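Type IV secretion system protein DotB (Yersinia pseudotuberculosis IP 31758, PDB 6GEF) is an ATPase of a type IVb secretion system, assembled from six protein chains, that probably hydrolyses ATP to drive secretion. Local coordinates at residues Q172-A183 with T319-T327. Residues are numbered along the deposited sequence; the frame is centred on the assembly and turned at random.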
loop_
_atom_site.group_PDB
_atom_site.type_symbol
_atom_site.label_atom_id
_atom_site.label_comp_id
_atom_site.label_asym_id
_atom_site.label_seq_id
_atom_site.Cartn_x
_atom_site.Cartn_y
_atom_site.Cartn_z
ATOM N N GLN A 172 -37.478 -10.110 -32.895
ATOM C CA GLN A 172 -36.188 -10.787 -32.901
ATOM C C GLN A 172 -35.329 -10.359 -31.714
ATOM O O GLN A 172 -34.579 -11.155 -31.138
ATOM C CB GLN A 172 -35.436 -10.551 -34.200
ATOM C CG GLN A 172 -36.161 -11.032 -35.448
ATOM C CD GLN A 172 -35.323 -10.852 -36.701
ATOM O OE1 GLN A 172 -34.106 -10.938 -36.686
ATOM N NE2 GLN A 172 -35.987 -10.608 -37.816
ATOM N N MET A 173 -35.463 -9.094 -31.311
ATOM C CA MET A 173 -34.626 -8.529 -30.249
ATOM C C MET A 173 -35.198 -8.758 -28.835
ATOM O O MET A 173 -34.656 -8.262 -27.883
ATOM C CB MET A 173 -34.422 -7.037 -30.493
ATOM C CG MET A 173 -33.612 -6.724 -31.733
ATOM S SD MET A 173 -33.284 -4.969 -31.948
ATOM C CE MET A 173 -32.099 -4.701 -30.614
ATOM N N CYS A 174 -36.280 -9.542 -28.738
ATOM C CA CYS A 174 -36.882 -9.881 -27.465
ATOM C C CYS A 174 -36.879 -11.388 -27.237
ATOM O O CYS A 174 -37.937 -12.011 -27.142
ATOM C CB CYS A 174 -38.323 -9.337 -27.392
ATOM S SG CYS A 174 -38.442 -7.550 -27.541
ATOM N N PRO A 175 -35.694 -11.984 -27.136
ATOM C CA PRO A 175 -35.622 -13.362 -26.625
ATOM C C PRO A 175 -35.923 -13.384 -25.135
ATOM O O PRO A 175 -35.586 -12.467 -24.394
ATOM C CB PRO A 175 -34.166 -13.772 -26.904
ATOM C CG PRO A 175 -33.422 -12.461 -26.961
ATOM C CD PRO A 175 -34.374 -11.462 -27.542
ATOM N N ASP A 176 -36.537 -14.463 -24.672
ATOM C CA ASP A 176 -36.655 -14.740 -23.252
ATOM C C ASP A 176 -35.342 -15.198 -22.647
ATOM O O ASP A 176 -35.342 -15.614 -21.469
ATOM C CB ASP A 176 -37.768 -15.776 -23.013
ATOM C CG ASP A 176 -37.435 -17.109 -23.632
ATOM O OD1 ASP A 176 -36.310 -17.291 -24.207
ATOM O OD2 ASP A 176 -38.297 -18.025 -23.485
ATOM N N ASN A 177 -34.236 -15.173 -23.351
ATOM C CA ASN A 177 -32.970 -15.702 -22.869
ATOM C C ASN A 177 -31.828 -15.032 -23.605
ATOM O O ASN A 177 -32.005 -14.498 -24.710
ATOM C CB ASN A 177 -32.882 -17.235 -23.042
ATOM C CG ASN A 177 -33.022 -17.654 -24.495
ATOM O OD1 ASN A 177 -32.184 -17.343 -25.335
ATOM N ND2 ASN A 177 -34.142 -18.341 -24.817
ATOM N N GLY A 178 -30.667 -15.020 -22.976
ATOM C CA GLY A 178 -29.459 -14.557 -23.618
ATOM C C GLY A 178 -29.313 -13.049 -23.624
ATOM O O GLY A 178 -30.034 -12.319 -22.950
ATOM N N ILE A 179 -28.380 -12.586 -24.435
ATOM C CA ILE A 179 -27.924 -11.208 -24.424
ATOM C C ILE A 179 -28.290 -10.581 -25.774
ATOM O O ILE A 179 -27.888 -11.075 -26.827
ATOM C CB ILE A 179 -26.413 -11.117 -24.196
ATOM C CG1 ILE A 179 -26.041 -11.756 -22.849
ATOM C CG2 ILE A 179 -25.952 -9.675 -24.207
ATOM C CD1 ILE A 179 -24.536 -11.857 -22.618
ATOM N N VAL A 180 -29.067 -9.496 -25.725
ATOM C CA VAL A 180 -29.260 -8.618 -26.864
ATOM C C VAL A 180 -28.352 -7.403 -26.682
ATOM O O VAL A 180 -28.403 -6.731 -25.648
ATOM C CB VAL A 180 -30.729 -8.181 -26.970
ATOM C CG1 VAL A 180 -30.945 -7.306 -28.206
ATOM C CG2 VAL A 180 -31.640 -9.401 -27.019
ATOM N N MET A 181 -27.536 -7.128 -27.697
ATOM C CA MET A 181 -26.564 -6.051 -27.652
ATOM C C MET A 181 -26.872 -5.092 -28.811
ATOM O O MET A 181 -27.035 -5.531 -29.957
ATOM C CB MET A 181 -25.139 -6.579 -27.795
ATOM C CG MET A 181 -24.766 -7.576 -26.710
ATOM S SD MET A 181 -23.444 -8.749 -27.157
ATOM C CE MET A 181 -22.105 -7.662 -27.392
ATOM N N VAL A 182 -26.927 -3.795 -28.513
ATOM C CA VAL A 182 -26.920 -2.753 -29.501
ATOM C C VAL A 182 -25.595 -2.003 -29.350
ATOM O O VAL A 182 -25.261 -1.511 -28.290
ATOM C CB VAL A 182 -28.118 -1.786 -29.385
ATOM C CG1 VAL A 182 -29.402 -2.593 -29.189
ATOM C CG2 VAL A 182 -27.931 -0.836 -28.253
ATOM N N ALA A 183 -24.839 -1.898 -30.443
ATOM C CA ALA A 183 -23.535 -1.298 -30.475
ATOM C C ALA A 183 -23.595 0.068 -31.151
ATOM O O ALA A 183 -24.576 0.442 -31.785
ATOM C CB ALA A 183 -22.546 -2.195 -31.200
ATOM N N THR A 319 -24.461 -17.323 -25.500
ATOM C CA THR A 319 -25.301 -16.413 -24.743
ATOM C C THR A 319 -25.804 -15.236 -25.575
ATOM O O THR A 319 -26.866 -14.677 -25.275
ATOM C CB THR A 319 -24.552 -15.848 -23.521
ATOM O OG1 THR A 319 -23.849 -16.910 -22.881
ATOM C CG2 THR A 319 -25.501 -15.239 -22.548
ATOM N N THR A 320 -25.074 -14.855 -26.629
ATOM C CA THR A 320 -25.539 -13.801 -27.511
ATOM C C THR A 320 -26.749 -14.275 -28.310
ATOM O O THR A 320 -26.754 -15.383 -28.849
ATOM C CB THR A 320 -24.420 -13.397 -28.467
ATOM O OG1 THR A 320 -23.232 -13.077 -27.708
ATOM C CG2 THR A 320 -24.841 -12.178 -29.284
ATOM N N ARG A 321 -27.796 -13.450 -28.359
ATOM C CA ARG A 321 -28.980 -13.739 -29.144
ATOM C C ARG A 321 -29.171 -12.825 -30.345
ATOM O O ARG A 321 -29.944 -13.159 -31.251
ATOM C CB ARG A 321 -30.234 -13.695 -28.250
ATOM C CG ARG A 321 -30.651 -15.055 -27.706
ATOM C CD ARG A 321 -30.360 -16.178 -28.702
ATOM N NE ARG A 321 -31.482 -17.094 -28.856
ATOM C CZ ARG A 321 -32.396 -16.980 -29.818
ATOM N NH1 ARG A 321 -32.329 -15.984 -30.719
ATOM N NH2 ARG A 321 -33.390 -17.871 -29.899
ATOM N N PHE A 322 -28.476 -11.691 -30.381
ATOM C CA PHE A 322 -28.785 -10.641 -31.343
ATOM C C PHE A 322 -27.853 -9.444 -31.135
ATOM O O PHE A 322 -27.666 -8.985 -30.002
ATOM C CB PHE A 322 -30.251 -10.163 -31.189
ATOM C CG PHE A 322 -30.728 -9.343 -32.334
ATOM C CD1 PHE A 322 -30.352 -8.030 -32.429
ATOM C CD2 PHE A 322 -31.579 -9.867 -33.311
ATOM C CE1 PHE A 322 -30.795 -7.231 -33.476
ATOM C CE2 PHE A 322 -32.021 -9.070 -34.343
ATOM C CZ PHE A 322 -31.622 -7.759 -34.421
ATOM N N ILE A 323 -27.300 -8.927 -32.236
ATOM C CA ILE A 323 -26.316 -7.864 -32.181
ATOM C C ILE A 323 -26.751 -6.782 -33.159
ATOM O O ILE A 323 -26.818 -7.019 -34.371
ATOM C CB ILE A 323 -24.888 -8.356 -32.512
ATOM C CG1 ILE A 323 -24.431 -9.400 -31.496
ATOM C CG2 ILE A 323 -23.932 -7.181 -32.640
ATOM C CD1 ILE A 323 -22.945 -9.397 -31.190
ATOM N N MET A 324 -27.024 -5.582 -32.634
ATOM C CA MET A 324 -27.272 -4.398 -33.444
ATOM C C MET A 324 -26.157 -3.393 -33.207
ATOM O O MET A 324 -25.920 -2.963 -32.096
ATOM C CB MET A 324 -28.612 -3.781 -33.061
ATOM C CG MET A 324 -29.111 -2.725 -34.045
ATOM S SD MET A 324 -30.761 -2.141 -33.668
ATOM C CE MET A 324 -31.743 -3.256 -34.657
ATOM N N ALA A 325 -25.446 -3.055 -34.281
ATOM C CA ALA A 325 -24.758 -1.762 -34.383
ATOM C C ALA A 325 -25.643 -0.750 -35.093
ATOM O O ALA A 325 -26.337 -1.081 -36.038
ATOM C CB ALA A 325 -23.443 -1.917 -35.144
ATOM N N GLN A 326 -25.615 0.479 -34.599
ATOM C CA GLN A 326 -26.326 1.595 -35.215
ATOM C C GLN A 326 -25.484 2.824 -35.220
ATOM O O GLN A 326 -24.708 3.061 -34.298
ATOM C CB GLN A 326 -27.635 1.889 -34.483
ATOM C CG GLN A 326 -27.461 2.042 -32.967
ATOM C CD GLN A 326 -28.783 2.041 -32.246
ATOM O OE1 GLN A 326 -29.799 1.599 -32.788
ATOM N NE2 GLN A 326 -28.774 2.479 -31.019
ATOM N N THR A 327 -25.553 3.578 -36.318
ATOM C CA THR A 327 -24.860 4.862 -36.440
ATOM C C THR A 327 -25.826 5.889 -37.006
ATOM O O THR A 327 -26.808 5.553 -37.660
ATOM C CB THR A 327 -23.620 4.720 -37.338
ATOM O OG1 THR A 327 -22.806 5.886 -37.252
ATOM C CG2 THR A 327 -24.007 4.558 -38.793
#
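Met173 lays its CG over one face of the Phe322 ring, 3.5 Å from the ring centroid and 16° off the normal, a CH-pi contact. Its SD sits obliquely to the same ring, 4.4 Å from the centroid, and also meets Met324 CE at 3.6 Å. With CG anti to the backbone N (chi1 -166°), the Phe322 ring reaches Met173, in the loop 173-178 that leads into strand 179-183. At the ring edge, in plane, lies Gln172 OE1, 3.7 Å from Phe322 CE2; that oxygen is hydrogen-bonded to Asn344. Farther along the loop, Pro175 CG packs 3.7 Å from Arg321 CB, the two side chains running alongside each other with opposite headings.

Behind these side chains the strands 179-183 and 320-327 run parallel, 17° apart. Ile179 O receives Arg321 N at 2.8 Å, and Met181 O receives Met324 N at 2.7 Å. A beta bulge at Arg321 shifts the register, pairing Ile179 with Thr320 but Val180 with Phe322. On one face Met181 SD meets Ile323 CD1 at 4.1 Å under helix 293-302, whereas Val182 on the other face touches Lys190 of a probable Walker A (P-loop) motif, at the start of helix 187-203. The contact is therefore a largely apolar, mostly buried seam: backbone amides pair the strands, while sulfur and aromatic groups pack the loop 173-178 against strand 320-327.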